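Local structure of cell wall surface anchor family protein (Streptococcus agalactiae serogroup V, 3TW0) at residues 114-117 with 118-121; 195-198 with 199-202; 217-220 with 221-224; 334-337 with 338-341; 359-362 with 363-366. The protein forms the adhesive tip of the bacterium's pili and probably mediates attachment to host surfaces through a metal-binding von Willebrand factor type A fold. The protein carries 2 engineered substitutions. All blocks are in the same frame, centred on the assembly; numbering follows the deposited sequence.

Overall arrangement
All five examples are local contacts, four of them along regular helices and one round the single loosely bonded turn at 220-223. Interactions 1 and 3 lie at the surface, whereas interactions 2, 4 and 5 are partly buried. Interaction 4 lies on the crossover helix that leads to strand 352-354, and interaction 5 on the helix after it, with centres about 21 Å apart; interactions 1 and 5 both touch helix 33-48, and interactions 2 and 4 both touch helix 302-312. Chemistry follows place: apolar pairs mark interactions 2 and 5, a capping box starts the helix of interaction 4, and a water joins two polar side chains in interaction 3. Interaction 4 lies nearest the magnesium site.

Interaction 1 of 5, residues 114-117 with 118-121; sequences ANEV and NILK
Asn118 leans back over the preceding turn of helix 114-122, its CB 3.2 Å from Asn115 O. With CG anti to the carbonyl carbon (chi1 -75°), CG comes within 3.4 Å of Ala114 O. The amide ends of Asn115 and Asn118 approach only loosely, their ND2 atoms being two donors 4.3 Å apart and not bonded to each other. Ile119 reaches back in the same manner on the next flank, and its CD1 ends 3.9 Å from Glu116 CA, beside the start of the Glu116 chain. Val117 and Lys121 meet only loosely, through Val117 CG1 and the CD methylene of Lys121, 4.4 Å apart. Beneath these side chains runs the usual helical bonding from each N-H to the carbonyl four residues earlier; the Leu120 N to Glu116 O bond is nearly straight, with an N-H...O angle of 174°. The polar ends find partners beyond the turn, Lys121 in a salt bridge with Asp46 and Glu116 in a hydrogen bond with Thr111. Leu120 is buried, and the asparagines stay exposed, giving the amphipathic pattern of a short surface helix of the von Willebrand factor type A fold, packed beside strand 55-61 and helix 33-48.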
# COMPACT_ATOMS: atom_id res chain seq x y z
N ALA A 114 -4.48 -20.54 22.95
CA ALA A 114 -3.04 -20.71 22.88
C ALA A 114 -2.55 -21.46 21.65
O ALA A 114 -1.48 -21.15 21.12
CB ALA A 114 -2.50 -21.36 24.17
N ASN A 115 -3.33 -22.44 21.19
CA ASN A 115 -2.98 -23.17 19.97
C ASN A 115 -3.14 -22.30 18.72
O ASN A 115 -2.33 -22.38 17.79
CB ASN A 115 -3.77 -24.47 19.83
CG ASN A 115 -3.58 -25.42 21.01
OD1 ASN A 115 -4.51 -25.67 21.77
ND2 ASN A 115 -2.37 -25.95 21.16
N GLU A 116 -4.20 -21.50 18.69
CA GLU A 116 -4.41 -20.50 17.63
C GLU A 116 -3.32 -19.44 17.63
O GLU A 116 -2.86 -19.03 16.57
CB GLU A 116 -5.80 -19.89 17.74
CG GLU A 116 -6.88 -20.94 17.46
CD GLU A 116 -8.30 -20.39 17.26
OE1 GLU A 116 -8.66 -19.36 17.84
OE2 GLU A 116 -9.07 -21.01 16.50
N VAL A 117 -2.89 -19.01 18.80
CA VAL A 117 -1.77 -18.06 18.89
C VAL A 117 -0.55 -18.65 18.19
O VAL A 117 0.09 -17.97 17.39
CB VAL A 117 -1.48 -17.67 20.36
CG1 VAL A 117 -0.26 -16.74 20.47
CG2 VAL A 117 -2.70 -17.00 20.95
N ASN A 118 -0.26 -19.93 18.48
CA ASN A 118 0.81 -20.69 17.83
C ASN A 118 0.69 -20.74 16.30
O ASN A 118 1.69 -20.70 15.60
CB ASN A 118 0.81 -22.14 18.31
CG ASN A 118 1.36 -22.32 19.72
OD1 ASN A 118 2.05 -21.46 20.27
ND2 ASN A 118 1.06 -23.47 20.31
N ILE A 119 -0.53 -20.89 15.80
CA ILE A 119 -0.75 -20.85 14.35
C ILE A 119 -0.37 -19.47 13.81
O ILE A 119 0.38 -19.37 12.83
CB ILE A 119 -2.20 -21.13 13.97
CG1 ILE A 119 -2.58 -22.56 14.35
CG2 ILE A 119 -2.40 -20.96 12.48
CD1 ILE A 119 -4.07 -22.75 14.47
N LEU A 120 -0.88 -18.43 14.46
CA LEU A 120 -0.53 -17.03 14.10
C LEU A 120 0.99 -16.85 13.99
O LEU A 120 1.52 -16.46 12.94
CB LEU A 120 -1.17 -16.05 15.09
CG LEU A 120 -1.10 -14.55 14.85
CD1 LEU A 120 -2.24 -13.87 15.61
CD2 LEU A 120 0.26 -14.04 15.27
N LYS A 121 1.71 -17.20 15.06
CA LYS A 121 3.15 -17.01 15.09
C LYS A 121 3.90 -17.85 14.02
O LYS A 121 4.91 -17.39 13.51
CB LYS A 121 3.71 -17.30 16.49
CG LYS A 121 3.21 -16.39 17.61
CD LYS A 121 3.88 -16.75 18.94
CE LYS A 121 5.33 -16.31 18.90
NZ LYS A 121 6.20 -16.81 20.04

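Interaction 2 of 5, residues 195-198 with 199-202; sequences QFNS and FLNK
The phenyl ring of Phe199 has the carbonyl oxygen of Gln195 over one face, 3.4 Å above the plane and centred on the ring. Two further neighbours, Phe196 CA and Ser198 C, approach it at a slant. The ring is brought there by its first torsion: CG stands anti to the carbonyl carbon (chi1 -57°), which swings the phenyl group back along helix 192-201. Phe196 takes a different setting, CG anti to the backbone N (chi1 -179°), and its ring comes beside Leu200, where the two side chains cross obliquely. Phe196 CE2 and Leu200 CD1, 3.7 Å apart, form the closest part of this apolar pair, and Leu200 CD2 lies 4.1 Å from Phe196 CZ.

Around these groups the helix keeps its bonds. Phe199 N gives a hydrogen bond to Gln195 O (3.1 Å), the very oxygen that sits over its own ring, and Leu200 N gives one to Phe196 O (3.0 Å). Further along, Asn201 N bonds to Asn197 O. Beyond the turn, Phe196 makes a cation-pi contact with Lys296 and packs on Leu307 of helix 302-312, which Leu200 also touches, while Lys202 forms salt bridges with Glu212 and Asp213. The chemistry is therefore divided: Phe196 and Leu200 supply an apolar patch toward helix 302-312, whereas the Gln195 oxygen accepts the Phe199 N-H while lying over the ring face; the backbone bond probably contributes most, since an oxygen over the face of a ring gains little from it.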
# COMPACT_ATOMS: atom_id res chain seq x y z
N GLN A 195 -14.18 20.33 -4.55
CA GLN A 195 -14.70 18.96 -4.38
C GLN A 195 -13.99 18.29 -3.21
O GLN A 195 -14.61 17.69 -2.36
CB GLN A 195 -14.52 18.12 -5.66
CG GLN A 195 -15.41 18.53 -6.82
CD GLN A 195 -15.42 17.48 -7.92
OE1 GLN A 195 -15.43 16.28 -7.63
NE2 GLN A 195 -15.37 17.93 -9.15
N PHE A 196 -12.68 18.47 -3.15
CA PHE A 196 -11.85 17.86 -2.09
C PHE A 196 -12.28 18.39 -0.73
O PHE A 196 -12.60 17.62 0.20
CB PHE A 196 -10.38 18.20 -2.38
CG PHE A 196 -9.39 17.61 -1.40
CD1 PHE A 196 -8.97 16.28 -1.52
CD2 PHE A 196 -8.82 18.42 -0.39
CE1 PHE A 196 -8.03 15.76 -0.64
CE2 PHE A 196 -7.90 17.89 0.49
CZ PHE A 196 -7.50 16.56 0.39
N ASN A 197 -12.30 19.72 -0.64
CA ASN A 197 -12.86 20.41 0.53
C ASN A 197 -14.23 19.92 0.99
O ASN A 197 -14.43 19.80 2.20
CB ASN A 197 -12.90 21.93 0.28
CG ASN A 197 -11.52 22.53 0.16
OD1 ASN A 197 -10.53 21.86 0.46
ND2 ASN A 197 -11.45 23.80 -0.24
N SER A 198 -15.15 19.62 0.07
CA SER A 198 -16.44 19.05 0.49
C SER A 198 -16.30 17.64 1.06
O SER A 198 -17.09 17.25 1.94
CB SER A 198 -17.49 19.04 -0.63
OG SER A 198 -17.62 20.34 -1.18
N PHE A 199 -15.34 16.85 0.57
CA PHE A 199 -15.08 15.54 1.18
C PHE A 199 -14.60 15.74 2.63
O PHE A 199 -15.08 15.09 3.54
CB PHE A 199 -14.03 14.72 0.40
CG PHE A 199 -14.37 14.48 -1.07
CD1 PHE A 199 -15.69 14.25 -1.49
CD2 PHE A 199 -13.35 14.44 -2.03
CE1 PHE A 199 -16.00 14.04 -2.85
CE2 PHE A 199 -13.64 14.23 -3.38
CZ PHE A 199 -15.00 14.04 -3.78
N LEU A 200 -13.66 16.66 2.83
CA LEU A 200 -13.12 16.95 4.15
C LEU A 200 -14.22 17.43 5.11
O LEU A 200 -14.16 17.14 6.30
CB LEU A 200 -12.04 18.03 4.07
CG LEU A 200 -10.75 17.87 3.24
CD1 LEU A 200 -9.94 19.16 3.28
CD2 LEU A 200 -9.86 16.68 3.72
N ASN A 201 -15.21 18.17 4.57
CA ASN A 201 -16.24 18.80 5.39
C ASN A 201 -17.03 17.75 6.14
O ASN A 201 -17.61 18.04 7.18
CB ASN A 201 -17.17 19.72 4.54
CG ASN A 201 -16.52 21.06 4.21
OD1 ASN A 201 -15.64 21.51 4.93
ND2 ASN A 201 -16.95 21.71 3.13
N LYS A 202 -16.98 16.50 5.64
CA LYS A 202 -17.75 15.41 6.21
C LYS A 202 -17.16 14.82 7.51
O LYS A 202 -17.88 14.15 8.24
CB LYS A 202 -17.98 14.30 5.16
CG LYS A 202 -18.86 14.72 3.95
CD LYS A 202 -18.93 13.54 2.96
CE LYS A 202 -19.53 13.90 1.63
NZ LYS A 202 -19.87 12.62 0.93

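Interaction 3 of 5, residues 217-220 with 221-224; sequences NGDD and YQIV
Asp219 and Asp220 lead an extended run of chain into a short, weakly bonded helical turn at about 220-223, their carbonyls receiving the N-H groups of Gln222, Ile223 and Val224. Gly218 is almost fully extended (phi -178°, psi 162°), and Asp220 is the first residue with helical angles. The bonding mixes spans of three and four residues, so the turn is irregular. Asp219 O accepts from Gln222 N at 2.9 Å, while its bond from Ile223 N is weak. Asp220 O is gripped by two donors: Val224 N lies in its carbonyl plane and Ile223 N well above that plane, both at good bonding distance.

The side chains follow this fold of the backbone. Ile223 holds CG1 in the crowded position between its backbone N and carbonyl carbon, which directs CD1 back to within 3.6 Å of Gly218 O. Since Gly218 has no side chain, Ile223 CG2 can also approach its CA, at 4.1 Å. Val224, buried, sets CG2 4.0 Å from Asp220 CB and packs on Phe144, Met178 and Tyr180; its side chain is about 11 Å from that of Thr143, a ligand of the bound magnesium. Tyr180 also hydrogen-bonds Asp220 OD1. On the outer side, Asp219 and Tyr221 run alongside each other and point the same way, their carboxylate and ring planes nearly parallel, with Asp219 CB 3.8 Å from Tyr221 CE2. One water spans the turn, donating to Asp219 OD2 at 2.6 Å and to Gln222 OE1 at 3.2 Å.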
# COMPACT_ATOMS: atom_id res chain seq x y z
N ASN A 217 -15.58 0.12 -4.95
CA ASN A 217 -16.51 -0.88 -5.49
C ASN A 217 -16.02 -1.39 -6.87
O ASN A 217 -16.57 -1.04 -7.91
CB ASN A 217 -17.93 -0.30 -5.58
CG ASN A 217 -19.02 -1.38 -5.79
OD1 ASN A 217 -18.92 -2.51 -5.27
ND2 ASN A 217 -20.06 -1.03 -6.54
N GLY A 218 -14.96 -2.19 -6.85
CA GLY A 218 -14.43 -2.83 -8.06
C GLY A 218 -13.26 -3.70 -7.68
O GLY A 218 -12.72 -3.54 -6.59
N ASP A 219 -12.87 -4.65 -8.52
CA ASP A 219 -11.64 -5.42 -8.22
C ASP A 219 -10.46 -4.46 -8.22
O ASP A 219 -10.35 -3.62 -9.12
CB ASP A 219 -11.36 -6.50 -9.25
CG ASP A 219 -12.53 -7.45 -9.45
OD1 ASP A 219 -13.13 -7.93 -8.45
OD2 ASP A 219 -12.86 -7.72 -10.61
N ASP A 220 -9.57 -4.62 -7.24
CA ASP A 220 -8.42 -3.77 -7.06
C ASP A 220 -7.70 -3.46 -8.38
O ASP A 220 -7.44 -2.29 -8.69
CB ASP A 220 -7.40 -4.43 -6.10
CG ASP A 220 -7.75 -4.22 -4.62
OD1 ASP A 220 -8.83 -3.72 -4.34
OD2 ASP A 220 -6.94 -4.61 -3.76
N TYR A 221 -7.41 -4.52 -9.16
CA TYR A 221 -6.51 -4.37 -10.32
C TYR A 221 -7.10 -3.44 -11.34
O TYR A 221 -6.38 -2.89 -12.18
CB TYR A 221 -6.13 -5.72 -10.97
CG TYR A 221 -7.19 -6.32 -11.87
CD1 TYR A 221 -7.13 -6.19 -13.26
CD2 TYR A 221 -8.22 -7.07 -11.32
CE1 TYR A 221 -8.11 -6.78 -14.10
CE2 TYR A 221 -9.20 -7.66 -12.14
CZ TYR A 221 -9.14 -7.51 -13.51
OH TYR A 221 -10.13 -8.12 -14.25
N GLN A 222 -8.40 -3.18 -11.26
CA GLN A 222 -8.94 -2.18 -12.19
C GLN A 222 -9.24 -0.81 -11.62
O GLN A 222 -9.61 0.07 -12.38
CB GLN A 222 -10.19 -2.68 -12.88
CG GLN A 222 -9.95 -3.20 -14.31
CD GLN A 222 -10.78 -4.39 -14.50
OE1 GLN A 222 -11.40 -4.87 -13.54
NE2 GLN A 222 -10.80 -4.91 -15.71
N ILE A 223 -9.10 -0.62 -10.31
CA ILE A 223 -9.48 0.69 -9.72
C ILE A 223 -8.37 1.38 -8.88
O ILE A 223 -8.48 2.55 -8.53
CB ILE A 223 -10.78 0.58 -8.81
CG1 ILE A 223 -10.54 -0.34 -7.61
CG2 ILE A 223 -12.01 0.15 -9.63
CD1 ILE A 223 -11.62 -0.16 -6.47
N VAL A 224 -7.35 0.64 -8.50
CA VAL A 224 -6.36 1.13 -7.57
C VAL A 224 -5.37 2.11 -8.21
O VAL A 224 -5.14 2.08 -9.43
CB VAL A 224 -5.62 -0.09 -7.05
CG1 VAL A 224 -4.17 0.18 -6.88
CG2 VAL A 224 -6.30 -0.64 -5.79
O HOH W 1 -13.49 -7.21 -13.12

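Interaction 4 of 5, residues 334-337 with 338-341; sequences TPLE and AEKF
A capping box opens helix 335-344, and the bond from Ala338 N to Thr334 O (3.2 Å) closes its first turn. Thr334 holds the N-cap position. Its OG1 accepts from Glu337 N at 3.1 Å, and in return Glu337 OE1 accepts from Thr334 N, also at 3.1 Å. That N-H arrives on the anti side of the carboxylate oxygen, 30° out of the carboxylate plane, and the Glu337 chain, extended beyond CG, reaches back to the backbone of the N-cap residue. The two bonds satisfy N-H groups that have no carbonyl four residues earlier within the helix to bond to.

This helix is the crossover of the beta-alpha-beta unit that joins strand 319-324 to strand 352-354 in the parallel sheet. Ala338 packs on Val175 and Val327, its side chain about 7 Å from that of Asp173, a residue seen to bind magnesium in this protein though not in this chain. Phe341 is likewise buried, against Pro176 and against Thr305 and Thr306 of helix 302-312, its side chain about 7 Å from that of Thr143, which binds the magnesium present, and about 10 Å from the ion.

On the exposed flank, the extended chain of Lys340 runs over Leu336. CB and CG pass its carbonyl oxygen, Lys340 CG lying 3.5 Å from Leu336 O, and CE then reaches 4.0 Å from Leu336 CG.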
# COMPACT_ATOMS: atom_id res chain seq x y z
N THR A 334 11.60 10.46 0.64
CA THR A 334 12.78 10.72 1.45
C THR A 334 12.58 10.04 2.80
O THR A 334 11.44 9.67 3.13
CB THR A 334 12.92 12.20 1.72
OG1 THR A 334 11.74 12.62 2.41
CG2 THR A 334 13.06 12.98 0.40
N PRO A 335 13.66 9.89 3.58
CA PRO A 335 13.50 9.37 4.93
C PRO A 335 12.46 10.12 5.74
O PRO A 335 11.68 9.46 6.42
CB PRO A 335 14.90 9.55 5.54
CG PRO A 335 15.79 9.28 4.38
CD PRO A 335 15.09 9.98 3.21
N LEU A 336 12.45 11.45 5.67
CA LEU A 336 11.52 12.30 6.43
C LEU A 336 10.06 12.11 6.03
O LEU A 336 9.17 11.99 6.88
CB LEU A 336 11.88 13.78 6.23
CG LEU A 336 11.41 14.75 7.32
CD1 LEU A 336 11.98 14.34 8.65
CD2 LEU A 336 11.83 16.17 6.96
N GLU A 337 9.81 12.09 4.73
CA GLU A 337 8.47 11.79 4.22
C GLU A 337 7.92 10.49 4.81
O GLU A 337 6.78 10.46 5.23
CB GLU A 337 8.46 11.75 2.69
CG GLU A 337 8.17 13.14 2.10
CD GLU A 337 8.60 13.32 0.65
OE1 GLU A 337 9.21 12.39 0.05
OE2 GLU A 337 8.32 14.41 0.12
N ALA A 338 8.76 9.46 4.86
CA ALA A 338 8.36 8.16 5.43
C ALA A 338 8.00 8.29 6.91
O ALA A 338 6.95 7.82 7.30
CB ALA A 338 9.44 7.12 5.22
N GLU A 339 8.84 8.96 7.71
CA GLU A 339 8.56 9.19 9.15
C GLU A 339 7.27 9.98 9.38
O GLU A 339 6.42 9.59 10.21
CB GLU A 339 9.70 9.96 9.85
CG GLU A 339 11.09 9.44 9.55
CD GLU A 339 12.12 9.89 10.58
OE1 GLU A 339 11.91 10.93 11.25
OE2 GLU A 339 13.14 9.18 10.72
N LYS A 340 7.17 11.11 8.70
CA LYS A 340 6.00 11.95 8.76
C LYS A 340 4.78 11.11 8.41
O LYS A 340 3.79 11.14 9.10
CB LYS A 340 6.15 13.15 7.82
CG LYS A 340 7.05 14.28 8.37
CD LYS A 340 7.15 15.41 7.33
CE LYS A 340 7.95 16.61 7.87
NZ LYS A 340 8.00 17.71 6.85
N PHE A 341 4.87 10.33 7.32
CA PHE A 341 3.76 9.46 6.96
C PHE A 341 3.39 8.49 8.09
O PHE A 341 2.20 8.37 8.46
CB PHE A 341 3.99 8.68 5.66
CG PHE A 341 2.93 7.64 5.43
CD1 PHE A 341 1.63 8.02 5.13
CD2 PHE A 341 3.22 6.30 5.63
CE1 PHE A 341 0.62 7.04 4.97
CE2 PHE A 341 2.25 5.32 5.47
CZ PHE A 341 0.96 5.68 5.14

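Interaction 5 of 5, residues 359-362 with 363-366; sequences NCIY and DELN. Engineered in segment 359-362: Cys360 (natural residue Lys).
Tyr362 reaches forward along helix 358-366 toward Asp363 and Asn366, with CG anti to its backbone N (chi1 -168°). Starting at the root, its CB lies against the backbone N of the adjoining Asp363. Next along the ring, Tyr362 CD2 is 4.1 Å from Asp363 OD1; ring and carboxylate planes stand steeply to each other, 72° apart. Farther out CE2 meets the amide of Asn366, with Asn366 OD1 at 4.0 Å from it, and here the two planes are only 21° apart. At the tip, Tyr362 OH ends 4.1 Å from the same Asn366 OD1, a loose contact.

An apolar pair forms on another flank, where Ile361 and Leu365 lie side by side and point the same way, Ile361 CG2 touching Leu365 CD1 at 3.7 Å. Glu364 folds its CG to 3.1 Å from Ile361 O. Backbone bonds run from each N-H to the carbonyl four residues earlier, Asn366 N to Tyr362 O being 2.9 Å.

The engineered Cys360 forms a disulfide with Cys353 of strand 352-354, joining the helix to the edge of the parallel sheet. Ile361 packs on Val323 and Glu364 on Phe321 of strand 319-324, and Leu365 rests on Leu44 and Lys47 of helix 33-48.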
# COMPACT_ATOMS: atom_id res chain seq x y z
N ASN A 359 12.99 2.49 23.96
CA ASN A 359 12.41 3.30 25.04
C ASN A 359 11.04 3.79 24.58
O ASN A 359 10.09 3.76 25.33
CB ASN A 359 13.32 4.49 25.37
CG ASN A 359 14.55 4.09 26.20
OD1 ASN A 359 14.80 2.90 26.48
ND2 ASN A 359 15.32 5.10 26.60
N CYS A 360 10.97 4.26 23.34
CA CYS A 360 9.71 4.74 22.78
C CYS A 360 8.66 3.59 22.80
O CYS A 360 7.52 3.80 23.22
CB CYS A 360 9.95 5.24 21.35
SG CYS A 360 8.52 5.95 20.44
N ILE A 361 9.06 2.39 22.38
CA ILE A 361 8.14 1.25 22.30
C ILE A 361 7.70 0.75 23.67
O ILE A 361 6.50 0.51 23.89
CB ILE A 361 8.76 0.07 21.48
CG1 ILE A 361 9.11 0.51 20.06
CG2 ILE A 361 7.84 -1.18 21.51
CD1 ILE A 361 9.83 -0.60 19.25
N TYR A 362 8.66 0.57 24.59
CA TYR A 362 8.36 0.26 25.99
C TYR A 362 7.37 1.27 26.57
O TYR A 362 6.35 0.89 27.16
CB TYR A 362 9.63 0.29 26.87
CG TYR A 362 9.37 -0.30 28.23
CD1 TYR A 362 9.53 -1.67 28.44
CD2 TYR A 362 8.90 0.49 29.29
CE1 TYR A 362 9.26 -2.23 29.66
CE2 TYR A 362 8.62 -0.07 30.53
CZ TYR A 362 8.81 -1.43 30.70
OH TYR A 362 8.52 -2.02 31.90
N ASP A 363 7.67 2.56 26.41
CA ASP A 363 6.84 3.60 27.03
C ASP A 363 5.39 3.55 26.58
O ASP A 363 4.49 3.64 27.42
CB ASP A 363 7.44 4.99 26.83
CG ASP A 363 8.61 5.27 27.78
OD1 ASP A 363 8.80 4.53 28.78
OD2 ASP A 363 9.34 6.25 27.53
N GLU A 364 5.15 3.37 25.28
CA GLU A 364 3.78 3.34 24.78
C GLU A 364 3.00 2.09 25.27
O GLU A 364 1.84 2.21 25.68
CB GLU A 364 3.75 3.51 23.25
CG GLU A 364 4.45 2.39 22.43
CD GLU A 364 4.45 2.65 20.91
OE1 GLU A 364 4.00 3.75 20.47
OE2 GLU A 364 4.93 1.77 20.15
N LEU A 365 3.65 0.92 25.25
CA LEU A 365 3.01 -0.35 25.61
C LEU A 365 2.75 -0.50 27.10
O LEU A 365 1.81 -1.19 27.52
CB LEU A 365 3.87 -1.54 25.16
CG LEU A 365 3.95 -1.82 23.66
CD1 LEU A 365 5.03 -2.82 23.37
CD2 LEU A 365 2.60 -2.31 23.12
N ASN A 366 3.59 0.16 27.90
CA ASN A 366 3.55 0.07 29.36
C ASN A 366 2.17 0.27 30.00
O ASN A 366 1.81 -0.49 30.90
CB ASN A 366 4.59 1.03 29.98
CG ASN A 366 4.70 0.87 31.50
OD1 ASN A 366 4.87 -0.24 32.03
ND2 ASN A 366 4.62 2.00 32.20